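Local coordinates for protein nucleocapsid (Crimean-congo hemorrhagic fever virus, PDB 4AKL) that binds single- and double-stranded RNA, probably takes part in packaging the viral genome, and displays sequence-nonspecific DNA endonuclease activity, at residues A[304-309]-A[388-393]. Residues are numbered along the deposited sequence; the frame is centred on the assembly and turned at random.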
loop_
_atom_site.group_PDB
_atom_site.type_symbol
_atom_site.label_atom_id
_atom_site.label_comp_id
_atom_site.label_asym_id
_atom_site.label_seq_id
_atom_site.Cartn_x
_atom_site.Cartn_y
_atom_site.Cartn_z
ATOM N N ILE A 304 -1.413 -1.304 -0.389
ATOM C CA ILE A 304 -2.373 -0.287 -0.070
ATOM C C ILE A 304 -1.647 0.941 0.546
ATOM O O ILE A 304 -0.730 0.799 1.308
ATOM C CB ILE A 304 -3.504 -0.895 0.774
ATOM C CG1 ILE A 304 -4.540 0.172 1.083
ATOM C CG2 ILE A 304 -2.969 -1.565 2.067
ATOM C CD1 ILE A 304 -5.881 -0.464 1.600
ATOM N N ASP A 305 -2.049 2.131 0.135
ATOM C CA ASP A 305 -1.731 3.304 0.846
ATOM C C ASP A 305 -2.909 3.561 1.768
ATOM O O ASP A 305 -4.002 3.981 1.325
ATOM C CB ASP A 305 -1.508 4.483 -0.101
ATOM C CG ASP A 305 -1.082 5.746 0.648
ATOM O OD1 ASP A 305 -1.453 5.868 1.826
ATOM O OD2 ASP A 305 -0.364 6.609 0.051
ATOM N N THR A 306 -2.684 3.323 3.047
ATOM C CA THR A 306 -3.735 3.263 4.035
ATOM C C THR A 306 -4.504 4.558 4.148
ATOM O O THR A 306 -5.720 4.558 4.139
ATOM C CB THR A 306 -3.162 2.814 5.412
ATOM O OG1 THR A 306 -2.667 1.487 5.276
ATOM C CG2 THR A 306 -4.210 2.831 6.575
ATOM N N VAL A 307 -3.807 5.663 4.231
ATOM C CA VAL A 307 -4.494 6.889 4.388
ATOM C C VAL A 307 -5.185 7.329 3.074
ATOM O O VAL A 307 -6.320 7.802 3.106
ATOM C CB VAL A 307 -3.581 7.980 5.017
ATOM C CG1 VAL A 307 -2.531 8.457 4.045
ATOM C CG2 VAL A 307 -4.469 9.162 5.508
ATOM N N PHE A 308 -4.516 7.130 1.939
ATOM C CA PHE A 308 -5.090 7.513 0.653
ATOM C C PHE A 308 -6.366 6.758 0.357
ATOM O O PHE A 308 -7.410 7.357 0.001
ATOM C CB PHE A 308 -4.076 7.327 -0.483
ATOM C CG PHE A 308 -4.599 7.711 -1.833
ATOM C CD1 PHE A 308 -4.942 9.033 -2.117
ATOM C CD2 PHE A 308 -4.793 6.768 -2.808
ATOM C CE1 PHE A 308 -5.422 9.393 -3.323
ATOM C CE2 PHE A 308 -5.273 7.096 -4.010
ATOM C CZ PHE A 308 -5.596 8.418 -4.307
ATOM N N SER A 309 -6.270 5.424 0.471
ATOM C CA SER A 309 -7.394 4.571 0.217
ATOM C C SER A 309 -8.481 4.910 1.218
ATOM O O SER A 309 -9.623 4.982 0.858
ATOM C CB SER A 309 -6.997 3.076 0.266
ATOM O OG SER A 309 -6.423 2.600 -0.948
ATOM N N MET A 388 -9.418 2.169 7.464
ATOM C CA MET A 388 -10.152 3.380 7.846
ATOM C C MET A 388 -10.132 3.572 9.357
ATOM O O MET A 388 -10.002 4.703 9.825
ATOM C CB MET A 388 -11.609 3.307 7.362
ATOM C CG MET A 388 -11.767 3.147 5.892
ATOM S SD MET A 388 -13.516 3.180 5.336
ATOM C CE MET A 388 -13.770 4.919 5.463
ATOM N N GLY A 389 -10.230 2.473 10.125
ATOM C CA GLY A 389 -10.268 2.553 11.573
ATOM C C GLY A 389 -8.953 3.124 12.155
ATOM O O GLY A 389 -8.992 3.920 13.061
ATOM N N VAL A 390 -7.802 2.714 11.655
ATOM C CA VAL A 390 -6.569 3.300 12.177
ATOM C C VAL A 390 -6.441 4.799 11.818
ATOM O O VAL A 390 -5.908 5.577 12.590
ATOM C CB VAL A 390 -5.292 2.501 11.773
ATOM C CG1 VAL A 390 -4.996 2.645 10.286
ATOM C CG2 VAL A 390 -4.127 2.938 12.601
ATOM N N CYS A 391 -6.969 5.220 10.669
ATOM C CA CYS A 391 -6.898 6.649 10.326
ATOM C C CYS A 391 -7.839 7.587 11.085
ATOM O O CYS A 391 -7.469 8.715 11.450
ATOM C CB CYS A 391 -7.193 6.803 8.845
ATOM S SG CYS A 391 -6.122 6.007 7.686
ATOM N N PHE A 392 -9.094 7.118 11.279
ATOM C CA PHE A 392 -10.211 7.959 11.758
ATOM C C PHE A 392 -10.900 7.454 13.021
ATOM O O PHE A 392 -11.781 8.151 13.553
ATOM C CB PHE A 392 -11.310 8.050 10.702
ATOM C CG PHE A 392 -10.820 8.299 9.291
ATOM C CD1 PHE A 392 -9.933 9.316 9.006
ATOM C CD2 PHE A 392 -11.293 7.541 8.247
ATOM C CE1 PHE A 392 -9.519 9.530 7.713
ATOM C CE2 PHE A 392 -10.862 7.757 6.954
ATOM C CZ PHE A 392 -9.997 8.739 6.704
ATOM N N GLY A 393 -10.514 6.271 13.496
ATOM C CA GLY A 393 -11.206 5.626 14.591
ATOM C C GLY A 393 -10.521 5.353 15.900
ATOM O O GLY A 393 -11.161 4.829 16.777
#
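A small, buried apolar helix-helix contact deep in the nucleocapsid protein sets the thiol of Cys391 and a methyl of Val390 against the first turn of helix 306-316. No hydrogen bond joins the two segments, and just 172 Å² of surface is buried between them. Cys391 leads the approach: its CB points at the opposite helix, and SG, anti to its own carbonyl carbon (chi1 -61°), lies beside the backbone where Thr306 and Val307 join, 3.8 Å from Val307 CA and 3.9 Å from Thr306 O. The same sulfur touches one methyl of each residue, Thr306 CG2 at 3.9 Å and Val307 CG2 at 4.2 Å. Thr306 CG2 also meets Val390 CG1 at 3.8 Å, the two side chains crossing at about a right angle. Thr306 chi1 of -64° sets OG1 beside the backbone N and leaves CG2 anti to it, so that the methyl meets helix 385-392, while OG1 hydrogen-bonds to Glu387, one turn ahead of Cys391 on that same helix. Threonine thus gives this neighbour both an apolar and a polar attachment. In this fold, whose regular secondary structure is nearly all helix, the contact joins the N-terminal turn of one helix to the C-terminal turn of another. Asp305 is the N-cap of helix 306-316, its OD1 accepting a weak but nearly straight bond from Phe308 N (3.3 Å, 174°); OD2 forms a salt bridge with Arg134 of helix 120-136, tying the capped end to a third helix. Within segment 388-393, Cys391 CB sits over the centre of the Phe392 ring, 3.7 Å above its plane, and that ring makes edge-to-face contacts with Tyr311 and Phe324.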